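Thrombospondin related anonymous protein (Plasmodium falciparum, PDB 4F1J) probably serves as a sporozoite surface adhesin in gliding motility and host-cell invasion, its von Willebrand factor A domain holding a magnesium ion at a MIDAS site. Local coordinates at residues Ser17-Arg22 with Leu121-Pro126; His23-His28 with Thr85-Gly90. All coordinates share one frame; numbering follows the deposited sequence.

Contact 1 (Ser17-Arg22 with Leu121-Pro126); sequences SGSIRR and LTDGIP. With MG (magnesium ion), chain C; SO4 (sulfate ion), chain G.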
ATOM      1  N   SER A  17       3.809  -6.562 -10.557  1.00  9.86           N
ATOM      2  CA  SER A  17       4.158  -7.885 -11.100  1.00  9.69           C
ATOM      3  C   SER A  17       3.567  -8.102 -12.499  1.00 10.64           C
ATOM      4  O   SER A  17       2.529  -7.524 -12.862  1.00 10.33           O
ATOM      5  CB  SER A  17       3.676  -9.005 -10.183  1.00 10.48           C
ATOM      6  OG  SER A  17       2.278  -8.995  -9.968  1.00 10.77           O
ATOM      7  N   GLY A  18       4.230  -8.968 -13.267  1.00 11.21           N
ATOM      8  CA  GLY A  18       3.805  -9.235 -14.664  1.00 12.14           C
ATOM      9  C   GLY A  18       2.392  -9.780 -14.820  1.00 12.74           C
ATOM     10  O   GLY A  18       1.718  -9.514 -15.832  1.00 14.16           O
ATOM     11  N   SER A  19       1.906 -10.482 -13.803  1.00 12.63           N
ATOM     12  CA  SER A  19       0.557 -11.054 -13.788  1.00 11.90           C
ATOM     13  C   SER A  19      -0.550 -10.041 -14.034  1.00 11.81           C
ATOM     14  O   SER A  19      -1.643 -10.386 -14.511  1.00 11.28           O
ATOM     15  CB  SER A  19       0.301 -11.685 -12.433  1.00 12.32           C
ATOM     16  OG  SER A  19       0.379 -10.681 -11.445  1.00 12.20           O
ATOM     17  N   ILE A  20      -0.263  -8.794 -13.696  1.00 10.90           N
ATOM     18  CA  ILE A  20      -1.228  -7.697 -13.821  1.00 11.93           C
ATOM     19  C   ILE A  20      -1.766  -7.511 -15.237  1.00 12.95           C
ATOM     20  O   ILE A  20      -2.953  -7.257 -15.416  1.00 12.77           O
ATOM     21  CB  ILE A  20      -0.613  -6.374 -13.325  1.00 11.36           C
ATOM     22  CG1 ILE A  20      -0.426  -6.449 -11.796  1.00 10.76           C
ATOM     23  CG2 ILE A  20      -1.496  -5.152 -13.731  1.00 11.36           C
ATOM     24  CD1 ILE A  20       0.286  -5.221 -11.174  1.00 11.53           C
ATOM     25  N   ARG A  21      -0.866  -7.652 -16.202  1.00 13.06           N
ATOM     26  CA  ARG A  21      -1.093  -7.331 -17.607  1.00 14.05           C
ATOM     27  C   ARG A  21      -1.116  -5.819 -17.817  1.00 12.88           C
ATOM     28  O   ARG A  21      -1.722  -5.057 -17.046  1.00 12.16           O
ATOM     29  CB  ARG A  21      -2.354  -7.977 -18.180  1.00 15.12           C
ATOM     30  CG  ARG A  21      -2.466  -9.483 -17.956  1.00 19.64           C
ATOM     31  CD  ARG A  21      -1.381 -10.233 -18.672  1.00 24.44           C
ATOM     32  NE  ARG A  21      -1.406 -11.673 -18.445  1.00 27.23           N
ATOM     33  CZ  ARG A  21      -2.229 -12.544 -19.042  1.00 30.21           C
ATOM     34  NH1 ARG A  21      -3.154 -12.149 -19.917  1.00 32.55           N
ATOM     35  NH2 ARG A  21      -2.123 -13.839 -18.755  1.00 30.10           N
ATOM     36  N   ARG A  22      -0.440  -5.394 -18.872  1.00 12.12           N
ATOM     37  CA  ARG A  22      -0.331  -3.980 -19.204  1.00 12.24           C
ATOM     38  C   ARG A  22      -1.686  -3.264 -19.253  1.00 11.70           C
ATOM     39  O   ARG A  22      -1.808  -2.147 -18.735  1.00 11.57           O
ATOM     40  CB  ARG A  22       0.429  -3.800 -20.522  1.00 12.54           C
ATOM     41  CG  ARG A  22       0.541  -2.410 -21.006  1.00 13.69           C
ATOM     42  CD  ARG A  22       1.413  -1.537 -20.141  1.00 13.92           C
ATOM     43  NE  ARG A  22       1.507  -0.189 -20.693  1.00 14.44           N
ATOM     44  CZ  ARG A  22       2.190   0.815 -20.154  1.00 15.74           C
ATOM     45  NH1 ARG A  22       2.874   0.649 -19.028  1.00 14.88           N
ATOM     46  NH2 ARG A  22       2.191   1.995 -20.751  1.00 15.01           N
ATOM     47  N   LEU A 121      -1.218  -2.708  -2.274  1.00  6.83           N
ATOM     48  CA  LEU A 121      -2.086  -3.047  -3.404  1.00  8.30           C
ATOM     49  C   LEU A 121      -1.448  -4.251  -4.112  1.00  7.98           C
ATOM     50  O   LEU A 121      -0.302  -4.179  -4.536  1.00  8.64           O
ATOM     51  CB  LEU A 121      -2.225  -1.870  -4.367  1.00  8.60           C
ATOM     52  CG  LEU A 121      -2.619  -0.498  -3.806  1.00 10.21           C
ATOM     53  CD1 LEU A 121      -2.755   0.504  -4.973  1.00 11.42           C
ATOM     54  CD2 LEU A 121      -3.855  -0.591  -2.947  1.00 11.93           C
ATOM     55  N   THR A 122      -2.144  -5.392  -4.161  1.00  8.77           N
ATOM     56  CA  THR A 122      -1.501  -6.594  -4.724  1.00  8.18           C
ATOM     57  C   THR A 122      -2.476  -7.449  -5.498  1.00  8.76           C
ATOM     58  O   THR A 122      -3.638  -7.505  -5.171  1.00  7.94           O
ATOM     59  CB  THR A 122      -0.809  -7.426  -3.610  1.00  9.11           C
ATOM     60  OG1 THR A 122       0.050  -8.443  -4.185  1.00  8.80           O
ATOM     61  CG2 THR A 122      -1.829  -8.033  -2.640  1.00  9.24           C
ATOM     62  N   ASP A 123      -1.968  -8.152  -6.506  1.00  8.50           N
ATOM     63  CA  ASP A 123      -2.789  -9.114  -7.265  1.00  9.07           C
ATOM     64  C   ASP A 123      -2.283 -10.555  -7.116  1.00  9.95           C
ATOM     65  O   ASP A 123      -2.648 -11.426  -7.913  1.00 10.37           O
ATOM     66  CB  ASP A 123      -2.817  -8.724  -8.739  1.00  9.32           C
ATOM     67  CG  ASP A 123      -1.648  -9.270  -9.536  1.00 10.43           C
ATOM     68  OD1 ASP A 123      -0.508  -9.413  -8.990  1.00  6.80           O
ATOM     69  OD2 ASP A 123      -1.867  -9.490 -10.744  1.00 11.05           O
ATOM     70  N   GLY A 124      -1.434 -10.790  -6.124  1.00  9.69           N
ATOM     71  CA  GLY A 124      -0.811 -12.101  -5.959  1.00  9.75           C
ATOM     72  C   GLY A 124      -0.445 -12.436  -4.534  1.00 11.00           C
ATOM     73  O   GLY A 124      -0.808 -11.739  -3.581  1.00 10.49           O
ATOM     74  N   ILE A 125       0.267 -13.554  -4.421  1.00 12.12           N
ATOM     75  CA  ILE A 125       0.807 -14.048  -3.179  1.00 12.41           C
ATOM     76  C   ILE A 125       2.320 -13.742  -3.151  1.00 11.93           C
ATOM     77  O   ILE A 125       3.006 -13.894  -4.177  1.00 12.15           O
ATOM     78  CB  ILE A 125       0.562 -15.570  -3.080  1.00 13.16           C
ATOM     79  CG1 ILE A 125      -0.951 -15.871  -3.081  1.00 15.23           C
ATOM     80  CG2 ILE A 125       1.178 -16.119  -1.812  1.00 15.12           C
ATOM     81  CD1 ILE A 125      -1.278 -17.231  -3.615  1.00 16.50           C
ATOM     82  N   PRO A 126       2.861 -13.353  -1.989  1.00 12.24           N
ATOM     83  CA  PRO A 126       4.280 -13.085  -1.942  1.00 12.16           C
ATOM     84  C   PRO A 126       5.125 -14.306  -2.318  1.00 12.15           C
ATOM     85  O   PRO A 126       4.744 -15.443  -2.028  1.00 11.85           O
ATOM     86  CB  PRO A 126       4.536 -12.730  -0.472  1.00 11.97           C
ATOM     87  CG  PRO A 126       3.225 -12.400   0.070  1.00 13.65           C
ATOM     88  CD  PRO A 126       2.218 -13.150  -0.677  1.00 12.58           C
TER
HETATM   89 MG    MG C 301       1.011 -10.718  -9.457  1.00 11.29          MG
HETATM   90  S   SO4 G 305      -0.666   1.495 -23.437  1.00 29.09           S
HETATM   91  O1  SO4 G 305      -2.088   1.602 -23.151  1.00 30.56           O
HETATM   92  O2  SO4 G 305      -0.402   1.603 -24.875  1.00 32.45           O
HETATM   93  O3  SO4 G 305      -0.006   2.609 -22.755  1.00 30.80           O
HETATM   94  O4  SO4 G 305      -0.166   0.203 -23.022  1.00 27.13           O
HETATM   95  O   HOH W   1      -0.210 -12.322  -9.211  1.00  9.83           O
HETATM   96  O   HOH W   2       1.635 -10.387  -7.438  1.00  8.55           O
HETATM   97  O   HOH W   3       2.401 -12.067  -9.863  1.00  9.71           O
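Ser17, Ser19 and Asp123 meet round one magnesium ion, the metal ion-dependent adhesion site (MIDAS) of the von Willebrand factor A domain; the first two belong to its DxSxS motif, which Asp15 opens. Ser17 OG lies 2.2 Å from the magnesium, Ser19 OG 2.1 Å and Asp123 OD1 2.1 Å. The carboxylate divides its work: OD1 binds the ion, while OD2, through its syn lone pair, accepts a 2.6 Å hydrogen bond from Ser19 OG, which helps fix the rotation of the group. Both serine hydroxyls stand between their own backbone N and carbonyl carbon (chi1 59° and 62°), which swings them together onto the metal. Behind this tight polar knot, Ile20 CG1 packs 3.5 Å from Asp123 OD2. The other half of the shell is solvent: three waters, bound as closely as the protein oxygens, complete the six ligands, and water 1 also donates to Asp123 O over 2.9 Å. Asp15 backs the site as a second shell, hydrogen-bonded to Ser17 OG, Thr122 OG1 and Asp123 N. Residues 17-22 link strand 8-15 to helix 22-38; residues 121-126 leave the end of the adjacent parallel strand 115-122, with Trp181 touching both Ile20 and Asp123.

Contact 2 (His23-His28 with Thr85-Gly90); sequences HNWVKH and TNLPYG
The first turns of helix 22-38, which follows the MIDAS loop, pack through Trp25 against the irregular loop 85-90 that leads toward helix 94-106. Leu87 and Pro88 carry the loop's share. Leu87 CB sits 3.6 Å above the plane of the indole, displaced toward its rim, and Leu87 CD1 reaches Trp25 CZ2 at 3.6 Å, so that the leucine crosses the NE1-CE2-CZ2 side of the indole obliquely. Nearer the helix, Pro88 CD meets Trp25 CB at 3.7 Å and Trp25 CG at 3.9 Å, the two side chains pointing past each other in opposite directions. The indole reaches the loop because its CG is anti to the backbone N (chi1 -179°). In this Rossmann-like domain the helix flanks the central sheet, and the loop lies beyond the C-terminal end of strand 8-15, beside the metal site: the Pro88 side chain comes, at its nearest atom, to about 8 Å from the magnesium. A cis peptide joins Leu87 to Pro88, and the bend places both residues against the same tryptophan. Just before it, Thr85 OG1 accepts from Leu87 N at 3.1 Å (158° at the hydrogen), closing an ST turn. The indole N-H is satisfied as well as buried: Trp25 NE1 hydrogen-bonds to Leu82 O, which also pairs with Thr85 OG1, while Trp25 also touches Cys16 and Val30.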
ATOM      1  N   HIS A  23      -2.715  -3.880 -19.848  1.00 11.97           N
ATOM      2  CA  HIS A  23      -3.982  -3.131 -19.994  1.00 12.33           C
ATOM      3  C   HIS A  23      -4.617  -2.837 -18.626  1.00 12.07           C
ATOM      4  O   HIS A  23      -5.169  -1.771 -18.412  1.00 12.98           O
ATOM      5  CB  HIS A  23      -4.961  -3.844 -20.938  1.00 12.86           C
ATOM      6  CG  HIS A  23      -5.413  -5.175 -20.446  1.00 11.64           C
ATOM      7  ND1 HIS A  23      -6.509  -5.317 -19.637  1.00 11.26           N
ATOM      8  CD2 HIS A  23      -4.960  -6.426 -20.698  1.00 13.54           C
ATOM      9  CE1 HIS A  23      -6.694  -6.598 -19.370  1.00 12.80           C
ATOM     10  NE2 HIS A  23      -5.779  -7.298 -20.016  1.00 14.65           N
ATOM     11  N   ASN A  24      -4.472  -3.766 -17.686  1.00 11.56           N
ATOM     12  CA  ASN A  24      -4.938  -3.567 -16.317  1.00 12.01           C
ATOM     13  C   ASN A  24      -4.091  -2.563 -15.559  1.00 10.92           C
ATOM     14  O   ASN A  24      -4.635  -1.765 -14.790  1.00 12.02           O
ATOM     15  CB  ASN A  24      -4.960  -4.871 -15.534  1.00 11.28           C
ATOM     16  CG  ASN A  24      -6.131  -5.741 -15.876  1.00 12.28           C
ATOM     17  OD1 ASN A  24      -7.224  -5.255 -16.188  1.00 11.80           O
ATOM     18  ND2 ASN A  24      -5.939  -7.050 -15.768  1.00 13.75           N
ATOM     19  N   TRP A  25      -2.786  -2.573 -15.796  1.00 10.95           N
ATOM     20  CA  TRP A  25      -1.899  -1.570 -15.191  1.00 10.96           C
ATOM     21  C   TRP A  25      -2.328  -0.158 -15.578  1.00 11.31           C
ATOM     22  O   TRP A  25      -2.436   0.750 -14.746  1.00 11.26           O
ATOM     23  CB  TRP A  25      -0.466  -1.800 -15.635  1.00 11.85           C
ATOM     24  CG  TRP A  25       0.503  -0.855 -15.051  1.00 11.56           C
ATOM     25  CD1 TRP A  25       1.126   0.170 -15.672  1.00 11.55           C
ATOM     26  CD2 TRP A  25       1.020  -0.883 -13.706  1.00 10.94           C
ATOM     27  NE1 TRP A  25       1.979   0.802 -14.816  1.00 11.31           N
ATOM     28  CE2 TRP A  25       1.926   0.181 -13.596  1.00 11.64           C
ATOM     29  CE3 TRP A  25       0.778  -1.688 -12.585  1.00 11.83           C
ATOM     30  CZ2 TRP A  25       2.611   0.461 -12.415  1.00 10.93           C
ATOM     31  CZ3 TRP A  25       1.458  -1.411 -11.420  1.00 11.02           C
ATOM     32  CH2 TRP A  25       2.361  -0.350 -11.343  1.00 11.16           C
ATOM     33  N   VAL A  26      -2.584   0.021 -16.869  1.00 11.45           N
ATOM     34  CA  VAL A  26      -2.922   1.331 -17.417  1.00 11.73           C
ATOM     35  C   VAL A  26      -4.353   1.738 -17.064  1.00 12.40           C
ATOM     36  O   VAL A  26      -4.602   2.887 -16.621  1.00 11.74           O
ATOM     37  CB  VAL A  26      -2.725   1.310 -18.958  1.00 12.04           C
ATOM     38  CG1 VAL A  26      -3.369   2.572 -19.623  1.00 12.07           C
ATOM     39  CG2 VAL A  26      -1.237   1.200 -19.283  1.00 10.70           C
ATOM     40  N   LYS A  27      -5.307   0.821 -17.256  1.00 12.07           N
ATOM     41  CA  LYS A  27      -6.724   1.164 -17.068  1.00 12.87           C
ATOM     42  C   LYS A  27      -7.223   1.078 -15.637  1.00 12.76           C
ATOM     43  O   LYS A  27      -8.215   1.737 -15.302  1.00 13.07           O
ATOM     44  CB  LYS A  27      -7.652   0.346 -17.995  1.00 13.74           C
ATOM     45  CG  LYS A  27      -7.436   0.627 -19.484  1.00 15.64           C
ATOM     46  CD  LYS A  27      -7.482   2.103 -19.873  1.00 17.65           C
ATOM     47  CE  LYS A  27      -8.878   2.605 -20.199  1.00 19.22           C
ATOM     48  NZ  LYS A  27      -8.864   4.051 -20.650  1.00 19.58           N
ATOM     49  N   HIS A  28      -6.527   0.327 -14.780  1.00 12.50           N
ATOM     50  CA  HIS A  28      -7.021   0.095 -13.422  1.00 11.71           C
ATOM     51  C   HIS A  28      -6.016   0.339 -12.297  1.00 12.24           C
ATOM     52  O   HIS A  28      -6.358   1.064 -11.336  1.00 11.78           O
ATOM     53  CB  HIS A  28      -7.601  -1.291 -13.279  1.00 11.68           C
ATOM     54  CG  HIS A  28      -8.702  -1.586 -14.260  1.00 12.88           C
ATOM     55  ND1 HIS A  28      -9.889  -0.890 -14.273  1.00 13.05           N
ATOM     56  CD2 HIS A  28      -8.790  -2.507 -15.244  1.00 13.78           C
ATOM     57  CE1 HIS A  28     -10.660  -1.368 -15.239  1.00 16.14           C
ATOM     58  NE2 HIS A  28     -10.014  -2.344 -15.850  1.00 12.75           N
ATOM     59  N   THR A  85       6.425   3.747 -18.584  1.00 19.23           N
ATOM     60  CA  THR A  85       7.467   2.847 -18.117  1.00 18.35           C
ATOM     61  C   THR A  85       7.309   1.480 -18.790  1.00 18.19           C
ATOM     62  O   THR A  85       6.350   1.253 -19.535  1.00 18.19           O
ATOM     63  CB  THR A  85       7.306   2.563 -16.610  1.00 18.54           C
ATOM     64  OG1 THR A  85       6.055   1.902 -16.412  1.00 16.83           O
ATOM     65  CG2 THR A  85       7.343   3.846 -15.782  1.00 19.22           C
ATOM     66  N   ASN A  86       8.225   0.573 -18.453  1.00 17.02           N
ATOM     67  CA  ASN A  86       8.176  -0.825 -18.867  1.00 16.48           C
ATOM     68  C   ASN A  86       7.338  -1.684 -17.935  1.00 15.09           C
ATOM     69  O   ASN A  86       7.409  -2.905 -17.995  1.00 16.30           O
ATOM     70  CB  ASN A  86       9.595  -1.411 -18.979  1.00 16.37           C
ATOM     71  CG  ASN A  86      10.333  -1.472 -17.647  1.00 19.53           C
ATOM     72  OD1 ASN A  86       9.908  -0.880 -16.644  1.00 21.04           O
ATOM     73  ND2 ASN A  86      11.461  -2.201 -17.627  1.00 21.87           N
ATOM     74  N   LEU A  87       6.528  -1.056 -17.090  1.00 13.55           N
ATOM     75  CA  LEU A  87       5.720  -1.800 -16.130  1.00 11.90           C
ATOM     76  C   LEU A  87       4.417  -2.229 -16.772  1.00 11.15           C
ATOM     77  O   LEU A  87       3.937  -1.582 -17.689  1.00 13.14           O
ATOM     78  CB  LEU A  87       5.398  -0.913 -14.932  1.00 10.56           C
ATOM     79  CG  LEU A  87       6.612  -0.473 -14.127  1.00 11.17           C
ATOM     80  CD1 LEU A  87       6.127   0.530 -13.033  1.00 11.51           C
ATOM     81  CD2 LEU A  87       7.372  -1.665 -13.540  1.00 11.52           C
ATOM     82  N   PRO A  88       3.823  -3.314 -16.290  1.00 11.35           N
ATOM     83  CA  PRO A  88       4.257  -4.200 -15.213  1.00 10.77           C
ATOM     84  C   PRO A  88       5.145  -5.342 -15.691  1.00 12.37           C
ATOM     85  O   PRO A  88       5.137  -5.676 -16.876  1.00 12.01           O
ATOM     86  CB  PRO A  88       2.940  -4.770 -14.718  1.00  9.96           C
ATOM     87  CG  PRO A  88       2.099  -4.846 -15.979  1.00 11.18           C
ATOM     88  CD  PRO A  88       2.497  -3.697 -16.817  1.00 10.61           C
ATOM     89  N   TYR A  89       5.880  -5.940 -14.768  1.00 12.06           N
ATOM     90  CA  TYR A  89       6.700  -7.106 -15.057  1.00 12.44           C
ATOM     91  C   TYR A  89       7.254  -7.688 -13.759  1.00 12.57           C
ATOM     92  O   TYR A  89       7.370  -6.989 -12.740  1.00 12.35           O
ATOM     93  CB  TYR A  89       7.857  -6.739 -16.001  1.00 13.22           C
ATOM     94  CG  TYR A  89       8.997  -5.974 -15.366  1.00 14.28           C
ATOM     95  CD1 TYR A  89       9.987  -6.637 -14.660  1.00 15.48           C
ATOM     96  CD2 TYR A  89       9.094  -4.594 -15.501  1.00 16.55           C
ATOM     97  CE1 TYR A  89      11.052  -5.942 -14.074  1.00 15.66           C
ATOM     98  CE2 TYR A  89      10.131  -3.891 -14.912  1.00 15.76           C
ATOM     99  CZ  TYR A  89      11.117  -4.585 -14.200  1.00 16.91           C
ATOM    100  OH  TYR A  89      12.168  -3.887 -13.644  1.00 19.07           O
ATOM    101  N   GLY A  90       7.602  -8.971 -13.804  1.00 12.16           N
ATOM    102  CA  GLY A  90       8.351  -9.592 -12.728  1.00 12.31           C
ATOM    103  C   GLY A  90       7.493 -10.244 -11.669  1.00 11.90           C
ATOM    104  O   GLY A  90       6.287 -10.382 -11.840  1.00 12.02           O
TER

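How the contacts relate
Contacts 1 and 2 follow one another along the chain: the loop 17-22 runs straight into helical residues 23-28, and the centres of the two contacts lie about 9 Å apart. Both are largely buried, but contact 1 opens to water at its metal, whereas contact 2 is an apolar seam between helix and loop. Polarity follows place: strand ends gather oxygens round magnesium, and the helix flank offers an aromatic face to leucine and proline. Loop 85-90 ties the two together, with probable hydrogen bonds from Arg22 NH1 to Leu87 O (2.8 Å) and from Gly18 N to Gly90 O (2.9 Å). Contact 1 brings together the loops that follow two neighbouring parallel strands, 8-15 and 115-122; contact 2 involves no strand.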